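Local structure of CocE/NonD family hydrolase (Staphylococcus aureus subsp. aureus COL, 3III) at residues Met198-Phe204 / Pro242-Trp248; Val459-Asp465 / His476-Leu482; Pro137-Glu142 / Tyr170-Thr174. The protein probably hydrolyses ester or amide bonds as a CocE/NonD family enzyme with an alpha/beta-hydrolase catalytic domain, its natural substrate being unassigned. All blocks are in the same frame, centred on the assembly; numbering follows the deposited sequence.

In the fold
The three contacts follow one another along the chain; none nests in or crosses another. First, contact 3 closes a loop holding most of helix 140-154 and strand 162-168, and ties the start of that helix to helix 170-179 in the alpha/beta-hydrolase domain. Contact 1 closes an excursion about half helical between strands 186-192 and 262-267. It packs on contact 3, with Met198 CG 3.9 Å from Trp138 CE3. Contact 2 closes a ten-residue loop inside the connection between strands 447-458 and 490-503 of the C-terminal beta domain. It touches contact 1 through probable hydrogen bonds, Phe244 N to His478 O at 2.8 Å and Arg200 NH2 to His476 O at 2.9 Å, so the two domains join here.

Contact 1: residues Met198-Phe204 / Pro242-Trp248; sequences MYREVAF and PLFDDFW
An aromatic cluster of Tyr199, Phe204, Phe244 and Trp248 joins two pieces of the helical region inserted between strands 186-192 and 262-267 of the alpha/beta-hydrolase domain. Residues 198-203 are helical, with a wider pi-type turn at 199-203: Ala203 N bonds Met198 O at 3.0 Å. Residues 242-245 are loop, and a helix starts at Asp246. The closest CA pair is Tyr199 and Trp248, 6.0 Å apart.

Pro242 O accepts a hydrogen bond from Tyr199 OH (chi1 t) at 2.7 Å and lies over a face of the Phe204 ring. The carbonyl carbon of Leu243 is 3.5 Å from Tyr199 CE1. Phe244 is the centre of an inverse gamma turn (phi/psi -83/83). Its CB sits over the Tyr199 ring, 4.2 Å from the centroid, a CH-pi contact. The Phe244 ring (chi1 t) carries Arg200 over its face in a cation-pi contact, with Arg200 CZ 4.2 Å from the ring centroid; the guanidinium also forms a salt bridge with Asp197. Asp245 is the N-cap, and its OD1 accepts from Trp248 N at 3.3 Å.

The CA-CB bond of Trp248 (chi1 m) points toward the other segment. Tyr199 CD1 lies over the indole face, 3.3 Å from Trp248 CD1. Trp248 CH2 is 3.6 Å from Ala203 CB, and Trp248 CZ3 is 3.7 Å from CB of selenomethionine Met198. Trp248 NE1 donates to His241 O. Tyr214 of helix 213-224 adds to this packing. Water 1 bridges the backbones, accepting from Tyr199 N at 2.9 Å and donating to Trp248 O at 2.8 Å.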
loop_
_atom_site.group_PDB
_atom_site.type_symbol
_atom_site.label_atom_id
_atom_site.label_comp_id
_atom_site.label_asym_id
_atom_site.label_seq_id
_atom_site.Cartn_x
_atom_site.Cartn_y
_atom_site.Cartn_z
HETATM N N MSE A 198 5.563 -0.616 9.450
HETATM C CA MSE A 198 4.592 0.317 9.992
HETATM C C MSE A 198 5.205 1.654 10.313
HETATM O O MSE A 198 4.567 2.683 10.075
HETATM C CB MSE A 198 3.920 -0.238 11.258
HETATM C CG MSE A 198 2.929 -1.286 10.968
HETATM SE SE MSE A 198 2.028 -1.936 12.630
HETATM C CE MSE A 198 0.969 -0.249 13.006
ATOM N N TYR A 199 6.397 1.665 10.903
ATOM C CA TYR A 199 7.007 2.933 11.259
ATOM C C TYR A 199 7.188 3.879 10.040
ATOM O O TYR A 199 6.981 5.066 10.135
ATOM C CB TYR A 199 8.379 2.699 11.926
ATOM C CG TYR A 199 8.971 3.968 12.351
ATOM C CD1 TYR A 199 8.628 4.543 13.575
ATOM C CD2 TYR A 199 9.850 4.656 11.515
ATOM C CE1 TYR A 199 9.167 5.825 13.958
ATOM C CE2 TYR A 199 10.369 5.860 11.879
ATOM C CZ TYR A 199 10.042 6.450 13.106
ATOM O OH TYR A 199 10.571 7.690 13.421
ATOM N N ARG A 200 7.601 3.336 8.909
ATOM C CA ARG A 200 7.931 4.138 7.755
ATOM C C ARG A 200 6.765 4.389 6.871
ATOM O O ARG A 200 6.872 5.259 5.981
ATOM C CB ARG A 200 9.054 3.500 6.934
ATOM C CG ARG A 200 10.422 3.669 7.577
ATOM C CD ARG A 200 11.552 3.019 6.704
ATOM N NE ARG A 200 12.834 3.187 7.383
ATOM C CZ ARG A 200 13.234 2.474 8.418
ATOM N NH1 ARG A 200 12.477 1.489 8.870
ATOM N NH2 ARG A 200 14.398 2.746 9.001
ATOM N N GLU A 201 5.685 3.617 7.033
ATOM C CA GLU A 201 4.648 3.578 5.996
ATOM C C GLU A 201 3.285 4.063 6.422
ATOM O O GLU A 201 2.563 4.554 5.571
ATOM C CB GLU A 201 4.610 2.229 5.273
ATOM C CG GLU A 201 6.009 1.998 4.646
ATOM C CD GLU A 201 6.340 0.628 4.127
ATOM O OE1 GLU A 201 5.587 -0.341 4.391
ATOM O OE2 GLU A 201 7.426 0.520 3.466
ATOM N N VAL A 202 2.950 3.979 7.719
ATOM C CA VAL A 202 1.629 4.411 8.192
ATOM C C VAL A 202 1.676 5.220 9.512
ATOM O O VAL A 202 0.948 6.184 9.632
ATOM C CB VAL A 202 0.607 3.238 8.319
ATOM C CG1 VAL A 202 0.995 2.230 9.433
ATOM C CG2 VAL A 202 -0.817 3.794 8.526
ATOM N N ALA A 203 2.473 4.773 10.503
ATOM C CA ALA A 203 2.584 5.460 11.816
ATOM C C ALA A 203 3.277 6.843 11.703
ATOM O O ALA A 203 2.919 7.805 12.391
ATOM C CB ALA A 203 3.285 4.536 12.895
ATOM N N PHE A 204 4.278 6.929 10.825
ATOM C CA PHE A 204 5.023 8.147 10.595
ATOM C C PHE A 204 5.419 8.209 9.142
ATOM O O PHE A 204 5.701 7.209 8.497
ATOM C CB PHE A 204 6.332 8.220 11.425
ATOM C CG PHE A 204 6.145 7.985 12.923
ATOM C CD1 PHE A 204 6.054 9.067 13.839
ATOM C CD2 PHE A 204 6.065 6.690 13.410
ATOM C CE1 PHE A 204 5.828 8.847 15.181
ATOM C CE2 PHE A 204 5.899 6.477 14.759
ATOM C CZ PHE A 204 5.754 7.563 15.638
ATOM N N PRO A 242 8.686 7.370 19.141
ATOM C CA PRO A 242 8.840 8.326 18.013
ATOM C C PRO A 242 9.965 7.963 16.998
ATOM O O PRO A 242 10.065 8.552 15.905
ATOM C CB PRO A 242 9.132 9.636 18.729
ATOM C CG PRO A 242 9.765 9.240 19.996
ATOM C CD PRO A 242 8.973 8.018 20.440
ATOM N N LEU A 243 10.793 7.004 17.359
ATOM C CA LEU A 243 11.947 6.595 16.574
ATOM C C LEU A 243 11.764 5.119 16.203
ATOM O O LEU A 243 10.919 4.415 16.773
ATOM C CB LEU A 243 13.244 6.795 17.373
ATOM C CG LEU A 243 13.675 8.255 17.567
ATOM C CD1 LEU A 243 14.636 8.354 18.726
ATOM C CD2 LEU A 243 14.248 8.731 16.177
ATOM N N PHE A 244 12.580 4.648 15.271
ATOM C CA PHE A 244 12.525 3.267 14.785
ATOM C C PHE A 244 13.325 2.443 15.788
ATOM O O PHE A 244 14.478 2.174 15.585
ATOM C CB PHE A 244 13.108 3.176 13.363
ATOM C CG PHE A 244 13.016 1.797 12.739
ATOM C CD1 PHE A 244 11.791 1.201 12.520
ATOM C CD2 PHE A 244 14.167 1.111 12.342
ATOM C CE1 PHE A 244 11.701 -0.049 11.938
ATOM C CE2 PHE A 244 14.087 -0.144 11.729
ATOM C CZ PHE A 244 12.838 -0.729 11.557
ATOM N N ASP A 245 12.679 2.051 16.884
ATOM C CA ASP A 245 13.354 1.408 18.016
ATOM C C ASP A 245 13.007 -0.098 18.043
ATOM O O ASP A 245 12.502 -0.622 17.060
ATOM C CB ASP A 245 12.939 2.137 19.313
ATOM C CG ASP A 245 11.414 2.155 19.542
ATOM O OD1 ASP A 245 10.664 1.500 18.787
ATOM O OD2 ASP A 245 10.951 2.849 20.492
ATOM N N ASP A 246 13.280 -0.812 19.135
ATOM C CA ASP A 246 13.005 -2.247 19.142
ATOM C C ASP A 246 11.518 -2.553 18.910
ATOM O O ASP A 246 11.166 -3.559 18.286
ATOM C CB ASP A 246 13.407 -2.882 20.498
ATOM C CG ASP A 246 14.920 -2.903 20.715
ATOM O OD1 ASP A 246 15.658 -2.612 19.742
ATOM O OD2 ASP A 246 15.380 -3.231 21.856
ATOM N N PHE A 247 10.641 -1.732 19.483
ATOM C CA PHE A 247 9.195 -1.864 19.228
ATOM C C PHE A 247 8.841 -1.886 17.736
ATOM O O PHE A 247 8.193 -2.847 17.246
ATOM C CB PHE A 247 8.414 -0.741 19.930
ATOM C CG PHE A 247 6.940 -0.813 19.666
ATOM C CD1 PHE A 247 6.132 -1.636 20.448
ATOM C CD2 PHE A 247 6.373 -0.120 18.606
ATOM C CE1 PHE A 247 4.788 -1.737 20.194
ATOM C CE2 PHE A 247 5.030 -0.221 18.339
ATOM C CZ PHE A 247 4.229 -1.035 19.141
ATOM N N TRP A 248 9.246 -0.847 17.020
ATOM C CA TRP A 248 8.920 -0.735 15.604
ATOM C C TRP A 248 9.690 -1.703 14.718
ATOM O O TRP A 248 9.174 -2.079 13.670
ATOM C CB TRP A 248 9.100 0.698 15.081
ATOM C CG TRP A 248 8.036 1.667 15.575
ATOM C CD1 TRP A 248 8.230 2.785 16.343
ATOM C CD2 TRP A 248 6.628 1.558 15.400
ATOM N NE1 TRP A 248 7.030 3.422 16.556
ATOM C CE2 TRP A 248 6.037 2.677 16.003
ATOM C CE3 TRP A 248 5.802 0.658 14.716
ATOM C CZ2 TRP A 248 4.633 2.898 15.985
ATOM C CZ3 TRP A 248 4.430 0.875 14.715
ATOM C CH2 TRP A 248 3.865 1.963 15.380
HETATM O O HOH W 1 7.898 -0.743 11.595
#

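Contact 2: residues Val459-Asp465 / His476-Leu482; sequences VSHRELD and HKHETEL
This is a loop-to-loop contact, polar for the most part, inside the long connection between strands 447-458 and 490-503 of the C-terminal beta domain. The segments run antiparallel with little regular structure. Ser460 and Leu482 are paired at one end, and Leu464 and His476 at the other, each with CA atoms 4.4 Å apart. Leu464 and His476 form a single beta bridge.

Val459-Ser460 is a short 3-10 piece, in which Val459 O accepts from Arg462 N at 3.0 Å. At this end Leu482 N donates to Ser460 O (2.8 Å) and Arg462 NH1 to Leu482 O (2.9 Å). Arg462 NH1 also bonds Val459 O (3.0 Å). At the other end Lys477 N donates to Glu463 O (3.1 Å), and Lys477 NZ makes a salt bridge with Glu463 OE2 (3.5 Å).

Between these ends the chains bow apart. On one side of the gap His461 (chi1 m) spans the second segment: its NE2 donates to Glu481 OE2 at 2.6 Å, and its ND1 shares a hydrogen bond with His478 ND1 at 3.0 Å. His478 has a left-handed backbone (phi/psi 56/37). Water 2 accepts from His478 N (2.9 Å) and lies within reach of His461 O (2.5 Å) and Glu463 O (2.6 Å). Water 5 links Glu463 OE1, Glu479 OE1 and Thr480 OG1, at 2.9, 2.9 and 2.8 Å.

The ring of His478 meets Tyr199 edge-to-face. The arrangement is a folded inter-strand loop, stitched by a His-carboxylate pair, with which the non-catalytic C-terminal domain of this S15-related protein meets the hydrolase domain.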
loop_
_atom_site.group_PDB
_atom_site.type_symbol
_atom_site.label_atom_id
_atom_site.label_comp_id
_atom_site.label_asym_id
_atom_site.label_seq_id
_atom_site.Cartn_x
_atom_site.Cartn_y
_atom_site.Cartn_z
ATOM N N VAL A 459 13.461 16.814 9.835
ATOM C CA VAL A 459 14.894 17.015 9.596
ATOM C C VAL A 459 15.780 16.453 10.720
ATOM O O VAL A 459 16.883 15.981 10.467
ATOM C CB VAL A 459 15.161 18.519 9.235
ATOM C CG1 VAL A 459 16.660 18.862 9.178
ATOM C CG2 VAL A 459 14.446 18.835 7.892
ATOM N N SER A 460 15.306 16.449 11.962
ATOM C CA SER A 460 16.061 15.765 13.032
ATOM C C SER A 460 16.226 14.238 12.760
ATOM O O SER A 460 17.117 13.599 13.310
ATOM C CB SER A 460 15.437 15.988 14.407
ATOM O OG SER A 460 14.195 15.356 14.479
ATOM N N HIS A 461 15.427 13.702 11.844
ATOM C CA HIS A 461 15.526 12.290 11.430
ATOM C C HIS A 461 16.287 12.061 10.131
ATOM O O HIS A 461 16.203 10.975 9.522
ATOM C CB HIS A 461 14.106 11.752 11.266
ATOM C CG HIS A 461 13.377 11.596 12.562
ATOM N ND1 HIS A 461 12.656 10.456 12.891
ATOM C CD2 HIS A 461 13.283 12.423 13.627
ATOM C CE1 HIS A 461 12.126 10.610 14.091
ATOM N NE2 HIS A 461 12.497 11.792 14.566
ATOM N N ARG A 462 17.013 13.063 9.675
ATOM C CA ARG A 462 17.663 12.999 8.347
ATOM C C ARG A 462 18.789 11.971 8.147
ATOM O O ARG A 462 19.256 11.757 7.010
ATOM C CB ARG A 462 18.269 14.378 8.009
ATOM C CG ARG A 462 19.419 14.769 8.910
ATOM C CD ARG A 462 19.809 16.260 8.689
ATOM N NE ARG A 462 20.864 16.708 9.622
ATOM C CZ ARG A 462 20.677 17.058 10.896
ATOM N NH1 ARG A 462 19.474 17.050 11.463
ATOM N NH2 ARG A 462 21.710 17.424 11.608
ATOM N N GLU A 463 19.327 11.427 9.214
ATOM C CA GLU A 463 20.557 10.636 9.070
ATOM C C GLU A 463 20.280 9.380 8.230
ATOM O O GLU A 463 19.371 8.592 8.528
ATOM C CB GLU A 463 21.105 10.188 10.445
ATOM C CG GLU A 463 22.451 9.360 10.306
ATOM C CD GLU A 463 22.950 8.717 11.613
ATOM O OE1 GLU A 463 22.161 8.543 12.562
ATOM O OE2 GLU A 463 24.130 8.317 11.666
ATOM N N LEU A 464 21.054 9.222 7.165
ATOM C CA LEU A 464 20.851 8.160 6.184
ATOM C C LEU A 464 21.482 6.833 6.613
ATOM O O LEU A 464 22.523 6.813 7.222
ATOM C CB LEU A 464 21.476 8.629 4.837
ATOM C CG LEU A 464 20.819 9.778 4.080
ATOM C CD1 LEU A 464 21.676 10.257 2.897
ATOM C CD2 LEU A 464 19.371 9.351 3.616
ATOM N N ASP A 465 20.797 5.727 6.332
ATOM C CA ASP A 465 21.375 4.387 6.330
ATOM C C ASP A 465 22.137 4.284 5.028
ATOM O O ASP A 465 21.559 4.164 3.925
ATOM C CB ASP A 465 20.277 3.316 6.362
ATOM C CG ASP A 465 20.816 1.935 6.543
ATOM O OD1 ASP A 465 21.813 1.616 5.874
ATOM O OD2 ASP A 465 20.237 1.155 7.368
ATOM N N HIS A 476 16.339 6.308 5.704
ATOM C CA HIS A 476 16.695 6.988 6.957
ATOM C C HIS A 476 16.708 5.976 8.071
ATOM O O HIS A 476 15.827 5.149 8.138
ATOM C CB HIS A 476 15.725 8.109 7.220
ATOM C CG HIS A 476 15.736 9.139 6.129
ATOM N ND1 HIS A 476 14.785 9.178 5.134
ATOM C CD2 HIS A 476 16.639 10.100 5.826
ATOM C CE1 HIS A 476 15.077 10.151 4.282
ATOM N NE2 HIS A 476 16.202 10.729 4.679
ATOM N N LYS A 477 17.761 6.006 8.895
ATOM C CA LYS A 477 17.876 5.125 10.037
ATOM C C LYS A 477 16.763 5.296 11.049
ATOM O O LYS A 477 16.288 4.301 11.617
ATOM C CB LYS A 477 19.218 5.323 10.746
ATOM C CG LYS A 477 20.407 4.907 9.951
ATOM C CD LYS A 477 21.640 5.166 10.800
ATOM C CE LYS A 477 22.884 4.678 10.137
ATOM N NZ LYS A 477 24.069 4.840 10.994
ATOM N N HIS A 478 16.378 6.553 11.304
ATOM C CA HIS A 478 15.384 6.879 12.339
ATOM C C HIS A 478 15.814 6.331 13.695
ATOM O O HIS A 478 14.991 5.881 14.499
ATOM C CB HIS A 478 13.973 6.377 11.954
ATOM C CG HIS A 478 13.383 7.077 10.763
ATOM N ND1 HIS A 478 12.997 8.393 10.789
ATOM C CD2 HIS A 478 13.091 6.627 9.516
ATOM C CE1 HIS A 478 12.492 8.725 9.616
ATOM N NE2 HIS A 478 12.558 7.678 8.815
ATOM N N GLU A 479 17.116 6.381 13.953
ATOM C CA GLU A 479 17.674 5.837 15.175
ATOM C C GLU A 479 17.805 6.889 16.286
ATOM O O GLU A 479 17.514 6.612 17.463
ATOM C CB GLU A 479 19.055 5.223 14.899
ATOM C CG GLU A 479 19.748 4.611 16.078
ATOM C CD GLU A 479 20.992 3.841 15.626
ATOM O OE1 GLU A 479 21.764 4.342 14.781
ATOM O OE2 GLU A 479 21.165 2.685 16.048
ATOM N N THR A 480 18.305 8.056 15.935
ATOM C CA THR A 480 18.401 9.111 16.918
ATOM C C THR A 480 18.031 10.446 16.284
ATOM O O THR A 480 18.150 10.618 15.077
ATOM C CB THR A 480 19.818 9.204 17.527
ATOM O OG1 THR A 480 20.759 9.223 16.457
ATOM C CG2 THR A 480 20.142 7.990 18.561
ATOM N N GLU A 481 17.603 11.396 17.100
ATOM C CA GLU A 481 17.255 12.757 16.604
ATOM C C GLU A 481 18.451 13.664 16.586
ATOM O O GLU A 481 19.153 13.797 17.553
ATOM C CB GLU A 481 16.092 13.393 17.431
ATOM C CG GLU A 481 14.821 12.514 17.303
ATOM C CD GLU A 481 13.482 13.120 17.678
ATOM O OE1 GLU A 481 13.406 13.957 18.609
ATOM O OE2 GLU A 481 12.475 12.671 17.048
ATOM N N LEU A 482 18.684 14.308 15.468
ATOM C CA LEU A 482 19.748 15.271 15.364
ATOM C C LEU A 482 19.114 16.659 15.330
ATOM O O LEU A 482 18.834 17.190 14.259
ATOM C CB LEU A 482 20.596 15.028 14.112
ATOM C CG LEU A 482 21.436 13.729 14.209
ATOM C CD1 LEU A 482 22.187 13.452 12.873
ATOM C CD2 LEU A 482 22.348 13.729 15.440
HETATM O O HOH W 2 17.539 9.048 10.310
HETATM O O HOH W 3 18.747 12.877 4.683
HETATM O O HOH W 4 19.141 8.150 12.988
HETATM O O HOH W 5 22.038 7.167 15.090
HETATM O O HOH W 6 20.449 10.301 13.784
#

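Contact 3: residues Pro137-Glu142 / Tyr170-Thr174; sequences PWSKRE and YLAVT
Trp138 lays a face of its indole over Val173: Val173 CG1 is 3.5 Å from the centroid of the five-membered ring, a CH-pi contact. The indole edge turns toward the face of Tyr170 (chi1 t), edge-to-face, with the five-membered ring and Tyr170 centroids 4.1 Å apart and planes at 52°. Trp138 NE1 comes 3.3 Å from Tyr170 CG. Trp138 has a left-handed backbone (phi/psi 60/51) and chi1 m; Trp217 also stacks on it. The nearest CA atoms, Trp138 and Thr174, are 6.2 Å apart.

Helix 170-179 directly follows strand 162-168, where alpha/beta hydrolases typically place the nucleophile elbow. Tyr170 touches a bound palmitic acid, consistent with a place beside the active-site pocket.

Ser139 is the N-cap of helix 140-154; its OG accepts from Glu142 N at 3.2 Å. Glu142 (chi1 and chi2 t) is buried and joins both segments. Its OE1 accepts from Tyr170 OH at 2.6 Å, and its OE2 from Trp138 N at 2.8 Å. Glu142 OE2 also lies 3.5 Å from Thr174 CG2.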
loop_
_atom_site.group_PDB
_atom_site.type_symbol
_atom_site.label_atom_id
_atom_site.label_comp_id
_atom_site.label_asym_id
_atom_site.label_seq_id
_atom_site.Cartn_x
_atom_site.Cartn_y
_atom_site.Cartn_z
ATOM N N PRO A 137 -2.188 -6.000 15.636
ATOM C CA PRO A 137 -2.188 -5.971 14.174
ATOM C C PRO A 137 -0.796 -5.959 13.564
ATOM O O PRO A 137 0.069 -5.253 14.039
ATOM C CB PRO A 137 -2.865 -4.647 13.838
ATOM C CG PRO A 137 -3.521 -4.201 15.049
ATOM C CD PRO A 137 -2.901 -4.859 16.215
ATOM N N TRP A 138 -0.593 -6.734 12.497
ATOM C CA TRP A 138 0.609 -6.600 11.670
ATOM C C TRP A 138 1.839 -6.860 12.528
ATOM O O TRP A 138 2.795 -6.070 12.549
ATOM C CB TRP A 138 0.608 -5.219 10.975
ATOM C CG TRP A 138 -0.573 -4.979 10.124
ATOM C CD1 TRP A 138 -1.451 -5.934 9.675
ATOM C CD2 TRP A 138 -1.043 -3.732 9.568
ATOM N NE1 TRP A 138 -2.408 -5.369 8.908
ATOM C CE2 TRP A 138 -2.185 -4.021 8.815
ATOM C CE3 TRP A 138 -0.605 -2.405 9.626
ATOM C CZ2 TRP A 138 -2.905 -3.036 8.116
ATOM C CZ3 TRP A 138 -1.325 -1.411 8.904
ATOM C CH2 TRP A 138 -2.462 -1.733 8.187
ATOM N N SER A 139 1.800 -8.002 13.237
ATOM C CA SER A 139 2.846 -8.445 14.104
ATOM C C SER A 139 3.244 -9.879 13.785
ATOM O O SER A 139 2.525 -10.606 13.130
ATOM C CB SER A 139 2.365 -8.377 15.559
ATOM O OG SER A 139 1.252 -9.272 15.784
ATOM N N LYS A 140 4.344 -10.319 14.354
ATOM C CA LYS A 140 4.768 -11.669 14.182
ATOM C C LYS A 140 3.818 -12.643 14.880
ATOM O O LYS A 140 3.536 -13.689 14.336
ATOM C CB LYS A 140 6.165 -11.881 14.747
ATOM C CG LYS A 140 6.679 -13.321 14.450
ATOM C CD LYS A 140 8.121 -13.424 14.826
ATOM C CE LYS A 140 8.665 -14.783 14.551
ATOM N NZ LYS A 140 10.047 -14.895 14.919
ATOM N N ARG A 141 3.362 -12.311 16.079
ATOM C CA ARG A 141 2.393 -13.158 16.788
ATOM C C ARG A 141 1.107 -13.350 15.963
ATOM O O ARG A 141 0.533 -14.415 15.922
ATOM C CB ARG A 141 2.095 -12.631 18.199
ATOM C CG ARG A 141 1.326 -11.295 18.321
ATOM C CD ARG A 141 1.038 -11.064 19.864
ATOM N NE ARG A 141 0.135 -12.129 20.308
ATOM C CZ ARG A 141 -0.134 -12.404 21.588
ATOM N NH1 ARG A 141 0.381 -11.686 22.556
ATOM N NH2 ARG A 141 -0.934 -13.407 21.889
ATOM N N GLU A 142 0.696 -12.348 15.226
ATOM C CA GLU A 142 -0.468 -12.506 14.362
ATOM C C GLU A 142 -0.111 -13.421 13.158
ATOM O O GLU A 142 -0.886 -14.283 12.766
ATOM C CB GLU A 142 -0.933 -11.138 13.854
ATOM C CG GLU A 142 -2.125 -11.171 12.963
ATOM C CD GLU A 142 -2.634 -9.774 12.527
ATOM O OE1 GLU A 142 -3.768 -9.425 12.912
ATOM O OE2 GLU A 142 -1.947 -9.078 11.739
ATOM N N TYR A 170 -5.126 -4.629 4.714
ATOM C CA TYR A 170 -4.772 -5.482 5.898
ATOM C C TYR A 170 -4.582 -6.956 5.437
ATOM O O TYR A 170 -3.668 -7.643 5.880
ATOM C CB TYR A 170 -5.884 -5.437 6.941
ATOM C CG TYR A 170 -5.570 -5.899 8.336
ATOM C CD1 TYR A 170 -5.677 -5.004 9.401
ATOM C CD2 TYR A 170 -5.275 -7.235 8.626
ATOM C CE1 TYR A 170 -5.437 -5.411 10.717
ATOM C CE2 TYR A 170 -5.012 -7.663 9.943
ATOM C CZ TYR A 170 -5.094 -6.725 10.985
ATOM O OH TYR A 170 -4.868 -7.144 12.293
ATOM N N LEU A 171 -5.434 -7.405 4.505
ATOM C CA LEU A 171 -5.395 -8.746 3.959
ATOM C C LEU A 171 -4.129 -9.037 3.119
ATOM O O LEU A 171 -3.839 -10.205 2.806
ATOM C CB LEU A 171 -6.687 -9.066 3.184
ATOM C CG LEU A 171 -8.051 -9.008 3.927
ATOM C CD1 LEU A 171 -8.467 -7.660 4.411
ATOM C CD2 LEU A 171 -9.099 -9.596 2.947
ATOM N N ALA A 172 -3.458 -7.981 2.658
ATOM C CA ALA A 172 -2.151 -8.052 1.998
ATOM C C ALA A 172 -1.002 -7.982 2.994
ATOM O O ALA A 172 -0.025 -8.762 2.894
ATOM C CB ALA A 172 -2.009 -6.938 0.926
ATOM N N VAL A 173 -1.089 -7.063 3.966
ATOM C CA VAL A 173 -0.004 -6.915 4.961
ATOM C C VAL A 173 0.198 -8.242 5.721
ATOM O O VAL A 173 1.335 -8.696 5.929
ATOM C CB VAL A 173 -0.298 -5.791 5.995
ATOM C CG1 VAL A 173 0.868 -5.668 7.056
ATOM C CG2 VAL A 173 -0.595 -4.455 5.316
ATOM N N THR A 174 -0.900 -8.895 6.092
ATOM C CA THR A 174 -0.812 -10.179 6.801
ATOM C C THR A 174 -0.153 -11.279 5.952
ATOM O O THR A 174 0.373 -12.235 6.499
ATOM C CB THR A 174 -2.169 -10.662 7.298
ATOM O OG1 THR A 174 -3.128 -10.699 6.219
ATOM C CG2 THR A 174 -2.721 -9.767 8.403
#